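Local coordinates for protein amino acid amide racemase (Ochrobactrum anthropi, PDB 6GIO) that belongs to the class-III aminotransferase family of pyridoxal-5'-phosphate enzymes and holds this cofactor in a pocket of the fold, at residues C[213-218]-C[254-259]; C[328-333]-C[344-349]. All coordinates share one frame; numbering follows the deposited sequence.

Contact 1 (C[213-218]-C[254-259]); sequences LVVPPP and QHEGLE
Pro216 and Glu256 meet where an irregular segment, 213-218, approaches the segment 254-259, which starts in a 3-10 turn at 254-255 and runs on as loop, with no direct hydrogen bond between them. The contact is small and mostly buried. The Pro216 ring and the Glu256 side chain extend toward each other. Pro216 CG lies 3.6 Å from Glu256 OE2, and Pro216 CD is 3.9 Å from the same Glu256 OE2. Val215 adds a looser touch through its CG1. Glu256 reaches the proline by a bend in its chain at chi2 (-75°), which brings the carboxylate round to the ring. Water bridges the polar groups. Water 1 sits 2.6 Å from Pro216 O and 3.0 Å from Glu256 OE2, placed to donate to both, but more acceptors surround it than its two protons can serve, so not every bond can be made at once. A second water lies near Pro217 O and Glu256 OE1. Arg349 is the salt-bridge partner of Glu256 OE2, so this buried carboxylate is probably stabilised as an anion. Helix 220-229 covers the contact: its Leu221 touches both Pro216 and Glu256. Tyr169, from another loop, packs on Pro216. Strand 343-349 lies alongside, where Arg349 touches Val215 and His255.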
loop_
_atom_site.group_PDB
_atom_site.type_symbol
_atom_site.label_atom_id
_atom_site.label_comp_id
_atom_site.label_asym_id
_atom_site.label_seq_id
_atom_site.Cartn_x
_atom_site.Cartn_y
_atom_site.Cartn_z
ATOM N N LEU C 213 15.521 18.703 2.649
ATOM C CA LEU C 213 15.184 19.127 4.013
ATOM C C LEU C 213 15.221 20.656 4.154
ATOM O O LEU C 213 15.889 21.248 5.041
ATOM C CB LEU C 213 16.082 18.397 5.013
ATOM C CG LEU C 213 15.689 16.923 5.171
ATOM C CD1 LEU C 213 16.867 16.053 5.588
ATOM C CD2 LEU C 213 14.536 16.794 6.162
ATOM N N VAL C 214 14.486 21.289 3.249
ATOM C CA VAL C 214 14.407 22.720 3.189
ATOM C C VAL C 214 13.281 23.269 4.049
ATOM O O VAL C 214 12.118 22.984 3.800
ATOM C CB VAL C 214 14.200 23.177 1.720
ATOM C CG1 VAL C 214 14.073 24.693 1.627
ATOM C CG2 VAL C 214 15.347 22.705 0.862
ATOM N N VAL C 215 13.617 24.069 5.050
ATOM C CA VAL C 215 12.610 24.769 5.820
ATOM C C VAL C 215 12.308 26.073 5.100
ATOM O O VAL C 215 13.211 26.893 4.856
ATOM C CB VAL C 215 13.072 25.128 7.238
ATOM C CG1 VAL C 215 11.949 25.833 8.037
ATOM C CG2 VAL C 215 13.526 23.885 7.986
ATOM N N PRO C 216 11.028 26.304 4.782
ATOM C CA PRO C 216 10.737 27.527 4.080
ATOM C C PRO C 216 11.047 28.771 4.915
ATOM O O PRO C 216 11.137 28.663 6.147
ATOM C CB PRO C 216 9.229 27.428 3.810
ATOM C CG PRO C 216 8.717 26.636 4.960
ATOM C CD PRO C 216 9.807 25.608 5.209
ATOM N N PRO C 217 11.172 29.945 4.248
ATOM C CA PRO C 217 11.245 31.233 4.917
ATOM C C PRO C 217 9.978 31.466 5.712
ATOM O O PRO C 217 8.912 31.104 5.260
ATOM C CB PRO C 217 11.293 32.257 3.766
ATOM C CG PRO C 217 11.453 31.478 2.510
ATOM C CD PRO C 217 10.959 30.102 2.801
ATOM N N PRO C 218 10.100 32.034 6.905
ATOM C CA PRO C 218 8.954 32.261 7.772
ATOM C C PRO C 218 7.831 32.977 7.076
ATOM O O PRO C 218 8.081 33.879 6.318
ATOM C CB PRO C 218 9.520 33.176 8.875
ATOM C CG PRO C 218 10.961 32.798 8.926
ATOM C CD PRO C 218 11.357 32.544 7.501
ATOM N N GLN C 254 2.180 23.060 12.443
ATOM C CA GLN C 254 1.878 23.967 13.556
ATOM C C GLN C 254 2.996 24.994 13.795
ATOM O O GLN C 254 2.762 25.988 14.459
ATOM C CB GLN C 254 1.575 23.198 14.860
ATOM C CG GLN C 254 0.331 22.355 14.795
ATOM C CD GLN C 254 0.096 21.475 15.995
ATOM O OE1 GLN C 254 0.917 20.618 16.344
ATOM N NE2 GLN C 254 -1.098 21.610 16.575
ATOM N N HIS C 255 4.200 24.748 13.259
ATOM C CA HIS C 255 5.258 25.736 13.252
ATOM C C HIS C 255 4.953 26.894 12.265
ATOM O O HIS C 255 5.545 27.944 12.361
ATOM C CB HIS C 255 6.599 25.103 12.805
ATOM C CG HIS C 255 7.154 24.105 13.763
ATOM N ND1 HIS C 255 7.733 24.465 14.962
ATOM C CD2 HIS C 255 7.222 22.754 13.700
ATOM C CE1 HIS C 255 8.119 23.374 15.600
ATOM N NE2 HIS C 255 7.825 22.325 14.856
ATOM N N GLU C 256 4.091 26.656 11.276
ATOM C CA GLU C 256 3.997 27.507 10.088
ATOM C C GLU C 256 2.688 28.279 10.009
ATOM O O GLU C 256 2.443 28.914 8.988
ATOM C CB GLU C 256 4.152 26.663 8.825
ATOM C CG GLU C 256 5.505 25.967 8.695
ATOM C CD GLU C 256 6.611 26.912 8.307
ATOM O OE1 GLU C 256 6.301 28.073 7.922
ATOM O OE2 GLU C 256 7.793 26.491 8.389
ATOM N N GLY C 257 1.872 28.229 11.061
ATOM C CA GLY C 257 0.636 29.040 11.119
ATOM C C GLY C 257 -0.445 28.510 10.174
ATOM O O GLY C 257 -1.327 29.248 9.733
ATOM N N LEU C 258 -0.367 27.220 9.857
ATOM C CA LEU C 258 -1.266 26.594 8.861
ATOM C C LEU C 258 -2.514 25.974 9.519
ATOM O O LEU C 258 -2.458 25.480 10.640
ATOM C CB LEU C 258 -0.486 25.530 8.083
ATOM C CG LEU C 258 0.621 25.976 7.111
ATOM C CD1 LEU C 258 1.232 24.771 6.428
ATOM C CD2 LEU C 258 0.055 26.934 6.066
ATOM N N GLU C 259 -3.643 26.033 8.824
ATOM C CA GLU C 259 -4.903 25.404 9.284
ATOM C C GLU C 259 -5.441 24.630 8.117
ATOM O O GLU C 259 -6.315 25.116 7.401
ATOM C CB GLU C 259 -5.912 26.464 9.761
ATOM C CG GLU C 259 -5.502 27.081 11.077
ATOM C CD GLU C 259 -6.302 28.324 11.367
ATOM O OE1 GLU C 259 -5.925 29.408 10.900
ATOM O OE2 GLU C 259 -7.317 28.206 12.051
HETATM O O HOH W 1 9.270 29.038 7.937
HETATM O O HOH W 2 6.787 29.237 5.824
#

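Contact 2 (C[328-333]-C[344-349]); sequences IFADRL and GDVRGR
Val346 places its two methyl groups against one turn of helix, between Ala330 and Leu333. Its CG1 lies 3.8 Å from the backbone Ala330 O, and Val346 CG1 is 4.3 Å from Ala330 CB. The other branch, Val346 CG2, meets Leu333 CB at 4.1 Å. With CG1 anti to the backbone N (chi1 176°), CG1 lies over Ala330 and also reaches Leu333 CB. The contact is apolar, and no hydrogen bond crosses between the segments. The next shell begins with Phe329. Leu333 CD1 rests 3.7 Å above its ring plane, over the outer part of the ring. Both Phe329 and Leu333 touch Ile353 of strand 352-357, and Phe329 also packs on Ile409 and Ala412 of helix 406-424. Next to Val346 in the strand, Arg347 points away from the helix. Its NH1 forms a hydrogen-bonded salt bridge with Asp345 OD2 at 3.0 Å, with an N-H...O angle of 153°. The oxygen lies nearly in the guanidinium plane and uses its anti lone pair. Arg347 NH2 is held by Asp356 OD2 and Gly212 O, so several acceptors fix the guanidinium. Gly344 and Asp345 pair with Asp356 in a classic beta bulge. The whole is a helix packed on a strand that is outermost in its mixed sheet within this chain, an alpha/beta layer consistent with the small domain of fold-type I pyridoxal-5'-phosphate enzymes, built from both ends of the chain.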
loop_
_atom_site.group_PDB
_atom_site.type_symbol
_atom_site.label_atom_id
_atom_site.label_comp_id
_atom_site.label_asym_id
_atom_site.label_seq_id
_atom_site.Cartn_x
_atom_site.Cartn_y
_atom_site.Cartn_z
ATOM N N ILE C 328 20.218 19.846 20.619
ATOM C CA ILE C 328 21.566 19.341 20.983
ATOM C C ILE C 328 22.282 18.680 19.790
ATOM O O ILE C 328 23.453 18.985 19.508
ATOM C CB ILE C 328 21.517 18.374 22.196
ATOM C CG1 ILE C 328 20.930 19.098 23.433
ATOM C CG2 ILE C 328 22.896 17.787 22.476
ATOM C CD1 ILE C 328 20.384 18.157 24.491
ATOM N N PHE C 329 21.580 17.789 19.072
ATOM C CA PHE C 329 22.179 17.057 17.938
ATOM C C PHE C 329 22.563 18.040 16.834
ATOM O O PHE C 329 23.676 17.997 16.309
ATOM C CB PHE C 329 21.202 15.991 17.389
ATOM C CG PHE C 329 21.813 15.034 16.375
ATOM C CD1 PHE C 329 23.195 14.909 16.209
ATOM C CD2 PHE C 329 20.992 14.216 15.620
ATOM C CE1 PHE C 329 23.734 14.029 15.288
ATOM C CE2 PHE C 329 21.525 13.313 14.701
ATOM C CZ PHE C 329 22.896 13.222 14.531
ATOM N N ALA C 330 21.637 18.933 16.497
ATOM C CA ALA C 330 21.866 19.917 15.441
ATOM C C ALA C 330 23.107 20.784 15.761
ATOM O O ALA C 330 23.938 21.054 14.889
ATOM C CB ALA C 330 20.612 20.793 15.214
ATOM N N ASP C 331 23.221 21.217 17.011
ATOM C CA ASP C 331 24.337 22.073 17.424
ATOM C C ASP C 331 25.676 21.363 17.370
ATOM O O ASP C 331 26.634 21.960 16.888
ATOM C CB ASP C 331 24.065 22.694 18.795
ATOM C CG ASP C 331 22.987 23.753 18.729
ATOM O OD1 ASP C 331 22.838 24.369 17.631
ATOM O OD2 ASP C 331 22.310 23.986 19.757
ATOM N N ARG C 332 25.728 20.092 17.781
ATOM C CA ARG C 332 26.950 19.262 17.577
ATOM C C ARG C 332 27.350 19.272 16.113
ATOM O O ARG C 332 28.475 19.537 15.766
ATOM C CB ARG C 332 26.768 17.810 18.056
ATOM C CG ARG C 332 26.564 17.663 19.559
ATOM C CD ARG C 332 27.837 17.918 20.387
ATOM N NE ARG C 332 28.966 17.107 19.902
ATOM C CZ ARG C 332 29.270 15.876 20.317
ATOM N NH1 ARG C 332 28.560 15.300 21.271
ATOM N NH2 ARG C 332 30.291 15.216 19.790
ATOM N N LEU C 333 26.392 18.999 15.236
ATOM C CA LEU C 333 26.670 18.979 13.815
ATOM C C LEU C 333 27.156 20.322 13.295
ATOM O O LEU C 333 28.153 20.391 12.589
ATOM C CB LEU C 333 25.435 18.483 13.060
ATOM C CG LEU C 333 25.090 17.017 13.300
ATOM C CD1 LEU C 333 23.688 16.716 12.787
ATOM C CD2 LEU C 333 26.118 16.115 12.625
ATOM N N GLY C 344 28.161 22.875 4.710
ATOM C CA GLY C 344 27.686 24.227 4.392
ATOM C C GLY C 344 26.505 24.699 5.215
ATOM O O GLY C 344 26.358 25.916 5.469
ATOM N N ASP C 345 25.637 23.770 5.625
ATOM C CA ASP C 345 24.419 24.137 6.379
ATOM C C ASP C 345 23.976 22.927 7.196
ATOM O O ASP C 345 24.239 21.778 6.829
ATOM C CB ASP C 345 23.311 24.532 5.399
ATOM C CG ASP C 345 22.169 25.332 6.041
ATOM O OD1 ASP C 345 22.338 25.946 7.114
ATOM O OD2 ASP C 345 21.089 25.367 5.418
ATOM N N VAL C 346 23.324 23.210 8.320
ATOM C CA VAL C 346 22.652 22.229 9.127
ATOM C C VAL C 346 21.287 22.839 9.336
ATOM O O VAL C 346 21.182 23.930 9.887
ATOM C CB VAL C 346 23.367 21.989 10.498
ATOM C CG1 VAL C 346 22.567 21.002 11.357
ATOM C CG2 VAL C 346 24.794 21.475 10.294
ATOM N N ARG C 347 20.238 22.183 8.829
ATOM C CA ARG C 347 18.877 22.795 8.870
ATOM C C ARG C 347 17.884 21.720 9.214
ATOM O O ARG C 347 18.202 20.536 9.236
ATOM C CB ARG C 347 18.529 23.488 7.543
ATOM C CG ARG C 347 18.756 22.633 6.290
ATOM C CD ARG C 347 18.233 23.293 4.996
ATOM N NE ARG C 347 18.490 22.413 3.852
ATOM C CZ ARG C 347 19.541 22.506 3.042
ATOM N NH1 ARG C 347 20.434 23.450 3.203
ATOM N NH2 ARG C 347 19.715 21.640 2.070
ATOM N N GLY C 348 16.680 22.125 9.528
ATOM C CA GLY C 348 15.665 21.155 9.899
ATOM C C GLY C 348 14.840 21.659 11.040
ATOM O O GLY C 348 14.911 22.841 11.395
ATOM N N ARG C 349 14.036 20.776 11.605
ATOM C CA ARG C 349 13.404 21.069 12.863
ATOM C C ARG C 349 13.440 19.834 13.695
ATOM O O ARG C 349 13.160 18.735 13.178
ATOM C CB ARG C 349 11.986 21.502 12.697
ATOM C CG ARG C 349 11.756 22.688 11.828
ATOM C CD ARG C 349 10.317 23.096 12.055
ATOM N NE ARG C 349 9.870 24.226 11.239
ATOM C CZ ARG C 349 9.986 25.502 11.577
ATOM N NH1 ARG C 349 10.590 25.836 12.709
ATOM N NH2 ARG C 349 9.507 26.457 10.778
#

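Overall arrangement
The centres of the two contacts lie about 17 Å apart, and both segments of contact 1 precede those of contact 2 along the chain. Contact 1 joins two loops that follow strands 199-204 and 234-238 of the mixed sheet whose edges are 104-109 and 164-167. Contact 2 joins helix 318-339 to strand 343-349, at the edge of the other mixed sheet. Strand 343-349 connects the two. Arg349 NH2 forms a 2.9 Å salt bridge with Glu256 OE2, and Arg347 NE makes a weak hydrogen bond to Leu213 O. The pair thus marks a seam between the two sheets. The bound pyridoxal-5'-phosphate is about 13 Å from the Pro216 side chain.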